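Local structure of ribosome-inactivating protein 3 (Zea mays, 2PQI) at residues Arg165-Thr168 with Val169-Val173; Gln146-Thr149 with Lys150-Leu153. The protein is a maize member of the ribosome-inactivating protein family, proteins named for their ability to disable ribosomes, and is also known as the B-32 protein. All coordinates share one frame; numbering follows the deposited sequence.

Contact 1: Arg165-Thr168 with Val169-Val173; sequences RFNT and VSRTV
Asn167 and Arg171, one helical turn apart, run side by side and point the same way, with the amide and guanidinium planes only 15° from parallel. In this posture NH2 of Arg171 donates to OD1 of Asn167 at 3.3 Å, lying in the carbonyl plane on a lone pair, while OD1 sits near the guanidinium edge. The arginine chain bends back toward the start of the helix, though the placing of its inner carbons is less sure, and one guanidinium face lies over CB of Ser170, 4.0 Å above the plane. A short amide and a long, flexible arginine thus suit an i to i+4 pair. On another side of the helix Phe166 and Val169 meet obliquely, CB of Phe166 resting 3.8 Å from CG2 of Val169. The aromatic ring itself leads off to an edge-to-face contact with Trp196, and Val193 of helix 187-193 touches both apolar residues.

Phe166 is the N-cap residue of helix 167-175, and its carbonyl O accepts from the backbone N of Ser170 at 3.1 Å, an almost straight bond of 169°. Two residues on, Thr172 N bonds to Thr168 O at 3.2 Å. The Thr172 hydroxyl is hydrogen-bonded to Gln189, which also takes a weak bond from Thr168. Chemically, the opening turn separates an apolar flank packed into the protein from a polar one. Because Arg24 also approaches the Asn167 amide oxygen through a weak bond, that oxygen probably eases the closeness of the Arg171 and Arg24 guanidinium groups.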
loop_
_atom_site.group_PDB
_atom_site.type_symbol
_atom_site.label_atom_id
_atom_site.label_comp_id
_atom_site.label_asym_id
_atom_site.label_seq_id
_atom_site.Cartn_x
_atom_site.Cartn_y
_atom_site.Cartn_z
ATOM N N ARG A 165 2.688 -4.278 -3.472
ATOM C CA ARG A 165 4.041 -4.716 -3.120
ATOM C C ARG A 165 4.273 -6.219 -2.971
ATOM O O ARG A 165 5.352 -6.707 -3.298
ATOM C CB ARG A 165 4.489 -4.097 -1.795
ATOM C CG ARG A 165 4.633 -2.588 -1.711
ATOM C CD ARG A 165 4.684 -2.246 -0.233
ATOM N NE ARG A 165 5.036 -0.861 0.038
ATOM C CZ ARG A 165 5.191 -0.366 1.262
ATOM N NH1 ARG A 165 5.017 -1.153 2.326
ATOM N NH2 ARG A 165 5.531 0.910 1.421
ATOM N N PHE A 166 3.289 -6.942 -2.439
ATOM C CA PHE A 166 3.453 -8.371 -2.185
ATOM C C PHE A 166 2.496 -9.274 -2.935
ATOM O O PHE A 166 1.295 -9.008 -3.004
ATOM C CB PHE A 166 3.269 -8.699 -0.689
ATOM C CG PHE A 166 4.222 -7.989 0.250
ATOM C CD1 PHE A 166 3.941 -6.704 0.723
ATOM C CD2 PHE A 166 5.367 -8.636 0.711
ATOM C CE1 PHE A 166 4.790 -6.074 1.652
ATOM C CE2 PHE A 166 6.226 -8.024 1.632
ATOM C CZ PHE A 166 5.935 -6.736 2.105
ATOM N N ASN A 167 3.029 -10.345 -3.515
ATOM C CA ASN A 167 2.195 -11.362 -4.147
ATOM C C ASN A 167 1.448 -12.195 -3.111
ATOM O O ASN A 167 0.403 -12.778 -3.400
ATOM C CB ASN A 167 3.042 -12.270 -5.041
ATOM C CG ASN A 167 3.704 -11.516 -6.177
ATOM O OD1 ASN A 167 3.032 -11.009 -7.075
ATOM N ND2 ASN A 167 5.029 -11.438 -6.142
ATOM N N THR A 168 1.998 -12.243 -1.904
ATOM C CA THR A 168 1.314 -12.829 -0.757
ATOM C C THR A 168 0.023 -12.096 -0.387
ATOM O O THR A 168 -1.021 -12.719 -0.224
ATOM C CB THR A 168 2.249 -12.878 0.490
ATOM O OG1 THR A 168 1.553 -13.468 1.593
ATOM C CG2 THR A 168 2.690 -11.498 0.888
ATOM N N VAL A 169 0.099 -10.778 -0.247
ATOM C CA VAL A 169 -1.062 -9.970 0.102
ATOM C C VAL A 169 -2.112 -9.936 -1.004
ATOM O O VAL A 169 -3.305 -10.120 -0.747
ATOM C CB VAL A 169 -0.665 -8.503 0.385
ATOM C CG1 VAL A 169 -1.908 -7.664 0.610
ATOM C CG2 VAL A 169 0.233 -8.419 1.569
ATOM N N SER A 170 -1.666 -9.682 -2.232
ATOM C CA SER A 170 -2.576 -9.594 -3.367
ATOM C C SER A 170 -3.393 -10.878 -3.579
ATOM O O SER A 170 -4.575 -10.802 -3.911
ATOM C CB SER A 170 -1.801 -9.246 -4.641
ATOM O OG SER A 170 -1.204 -10.398 -5.201
ATOM N N ARG A 171 -2.782 -12.049 -3.391
ATOM C CA ARG A 171 -3.511 -13.309 -3.568
ATOM C C ARG A 171 -4.450 -13.575 -2.390
ATOM O O ARG A 171 -5.576 -14.038 -2.571
ATOM C CB ARG A 171 -2.545 -14.492 -3.731
ATOM C CG ARG A 171 -1.448 -14.274 -4.764
ATOM C CD ARG A 171 -1.969 -13.545 -6.002
ATOM N NE ARG A 171 -0.894 -12.836 -6.696
ATOM C CZ ARG A 171 -1.079 -11.881 -7.601
ATOM N NH1 ARG A 171 -2.307 -11.506 -7.941
ATOM N NH2 ARG A 171 -0.027 -11.295 -8.154
ATOM N N THR A 172 -3.988 -13.283 -1.183
ATOM C CA THR A 172 -4.816 -13.472 -0.015
ATOM C C THR A 172 -6.059 -12.600 -0.138
ATOM O O THR A 172 -7.187 -13.094 -0.087
ATOM C CB THR A 172 -4.064 -13.097 1.278
ATOM O OG1 THR A 172 -3.150 -14.144 1.628
ATOM C CG2 THR A 172 -5.036 -12.888 2.419
ATOM N N VAL A 173 -5.851 -11.303 -0.324
ATOM C CA VAL A 173 -6.963 -10.366 -0.430
ATOM C C VAL A 173 -7.955 -10.716 -1.530
ATOM O O VAL A 173 -9.155 -10.800 -1.277
ATOM C CB VAL A 173 -6.443 -8.922 -0.620
ATOM C CG1 VAL A 173 -7.576 -7.985 -1.057
ATOM C CG2 VAL A 173 -5.846 -8.435 0.699
#

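Contact 2: Gln146-Thr149 with Lys150-Leu153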
loop_
_atom_site.group_PDB
_atom_site.type_symbol
_atom_site.label_atom_id
_atom_site.label_comp_id
_atom_site.label_asym_id
_atom_site.label_seq_id
_atom_site.Cartn_x
_atom_site.Cartn_y
_atom_site.Cartn_z
ATOM N N GLN A 146 -12.087 12.115 15.736
ATOM C CA GLN A 146 -11.087 11.108 16.069
ATOM C C GLN A 146 -10.975 10.056 14.971
ATOM O O GLN A 146 -11.735 10.073 14.002
ATOM C CB GLN A 146 -11.425 10.439 17.404
ATOM C CG GLN A 146 -12.685 10.974 18.064
ATOM C CD GLN A 146 -13.943 10.609 17.300
ATOM O OE1 GLN A 146 -13.917 9.762 16.408
ATOM N NE2 GLN A 146 -15.052 11.251 17.647
ATOM N N ALA A 147 -10.021 9.143 15.127
ATOM C CA ALA A 147 -9.584 8.296 14.025
ATOM C C ALA A 147 -10.113 6.873 14.179
ATOM O O ALA A 147 -9.377 5.965 14.564
ATOM C CB ALA A 147 -8.066 8.292 13.929
ATOM N N ASP A 148 -11.400 6.687 13.905
ATOM C CA ASP A 148 -11.855 5.564 13.095
ATOM C C ASP A 148 -11.468 5.799 11.643
ATOM O O ASP A 148 -11.682 4.947 10.780
ATOM C CB ASP A 148 -13.372 5.396 13.215
ATOM C CG ASP A 148 -13.767 4.033 13.748
ATOM O OD1 ASP A 148 -14.253 3.201 12.953
ATOM O OD2 ASP A 148 -13.592 3.795 14.961
ATOM N N THR A 149 -10.895 6.969 11.387
ATOM C CA THR A 149 -10.374 7.305 10.078
ATOM C C THR A 149 -8.996 6.682 9.942
ATOM O O THR A 149 -8.525 6.458 8.833
ATOM C CB THR A 149 -10.308 8.842 9.847
ATOM O OG1 THR A 149 -8.949 9.249 9.701
ATOM C CG2 THR A 149 -10.932 9.599 11.000
ATOM N N LYS A 150 -8.357 6.391 11.071
ATOM C CA LYS A 150 -7.055 5.738 11.050
ATOM C C LYS A 150 -7.352 4.304 10.623
ATOM O O LYS A 150 -6.622 3.690 9.837
ATOM C CB LYS A 150 -6.429 5.709 12.444
ATOM C CG LYS A 150 -5.870 7.018 12.937
ATOM C CD LYS A 150 -5.197 6.828 14.286
ATOM C CE LYS A 150 -4.489 8.109 14.737
ATOM N NZ LYS A 150 -3.628 7.935 15.959
ATOM N N SER A 151 -8.450 3.784 11.159
ATOM C CA SER A 151 -8.886 2.420 10.883
ATOM C C SER A 151 -9.272 2.229 9.413
ATOM O O SER A 151 -9.002 1.187 8.819
ATOM C CB SER A 151 -10.064 2.062 11.806
ATOM O OG SER A 151 -11.186 1.624 11.059
ATOM N N LYS A 152 -9.911 3.236 8.831
ATOM C CA LYS A 152 -10.306 3.167 7.430
ATOM C C LYS A 152 -9.086 3.309 6.526
ATOM O O LYS A 152 -9.042 2.752 5.430
ATOM C CB LYS A 152 -11.320 4.277 7.118
ATOM C CG LYS A 152 -12.683 4.055 7.742
ATOM C CD LYS A 152 -13.324 2.834 7.108
ATOM C CE LYS A 152 -14.688 2.505 7.697
ATOM N NZ LYS A 152 -14.559 1.781 8.987
ATOM N N LEU A 153 -8.091 4.049 7.004
ATOM C CA LEU A 153 -6.875 4.282 6.246
ATOM C C LEU A 153 -5.942 3.093 6.225
ATOM O O LEU A 153 -5.281 2.825 5.230
ATOM C CB LEU A 153 -6.152 5.511 6.798
ATOM C CG LEU A 153 -6.759 6.839 6.328
ATOM C CD1 LEU A 153 -6.250 7.971 7.186
ATOM C CD2 LEU A 153 -6.411 7.065 4.858
#
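The carbonyl oxygen of Asp148 is gripped by two donors from the first turn of helix 149-165. Lys152 N reaches it at 3.1 Å, from above the carbonyl plane rather than along a lone pair, and the hydroxyl OG of Ser151 adds a weak bond at 3.4 Å. Serine suits this place, since its short side chain can turn back to a carbonyl three residues earlier. The following carbonyl repeats the pattern: Leu153 N bonds to Thr149 O at 3.1 Å, again from well above the plane and with a bent N-H...O angle of 139°.

Side chains follow the same i to i+4 spacing. Thr149 and Leu153 lie alongside one another and point the same way, OG1 of the threonine standing 3.9 Å from CD1 of the leucine. Leucine is the buried member, in contact with Leu104, Phe106 and Leu136, while the smaller, amphipathic threonine touches Phe106 at the partly exposed start of the helix. Lys152 bends at chi2 (-66°) and again at chi4, and its chain packs on Ala132, Asp135 and Leu136 of helix 126-137. Its NZ comes to 4.2 Å from OD1 of Asp148, too far for a salt bridge. Lys150, by contrast, stretches out beyond CG and makes a weak hydrogen bond to the backbone O of Asp112.

The carboxylate of Asp148 would probably favour the charged form of nearby Lys152. It also stands near the N-terminal end of the helix, whose partial positive charge would probably stabilise it somewhat, without its capping an N-H.

Following the chain from its N terminus, contact 2 comes first, where the loop after helix 126-137 turns into helix 149-165; contact 1 begins at the last residue of that helix, where Phe166 leaves helical geometry and N-caps helix 167-175. Each is a local closure of a helix's opening turn, and the two stand in series, neither nested nor crossed. The centres of contacts 1 and 2 are 23 Å apart. Their nearest atoms are about 11 Å apart; they do not touch, and along the chain helix 149-165 runs between them. Contact 2 sets that helix against helix 126-137 at the surface, whereas contact 1 fits its successor among helices 16-28, 187-193 and 225-231.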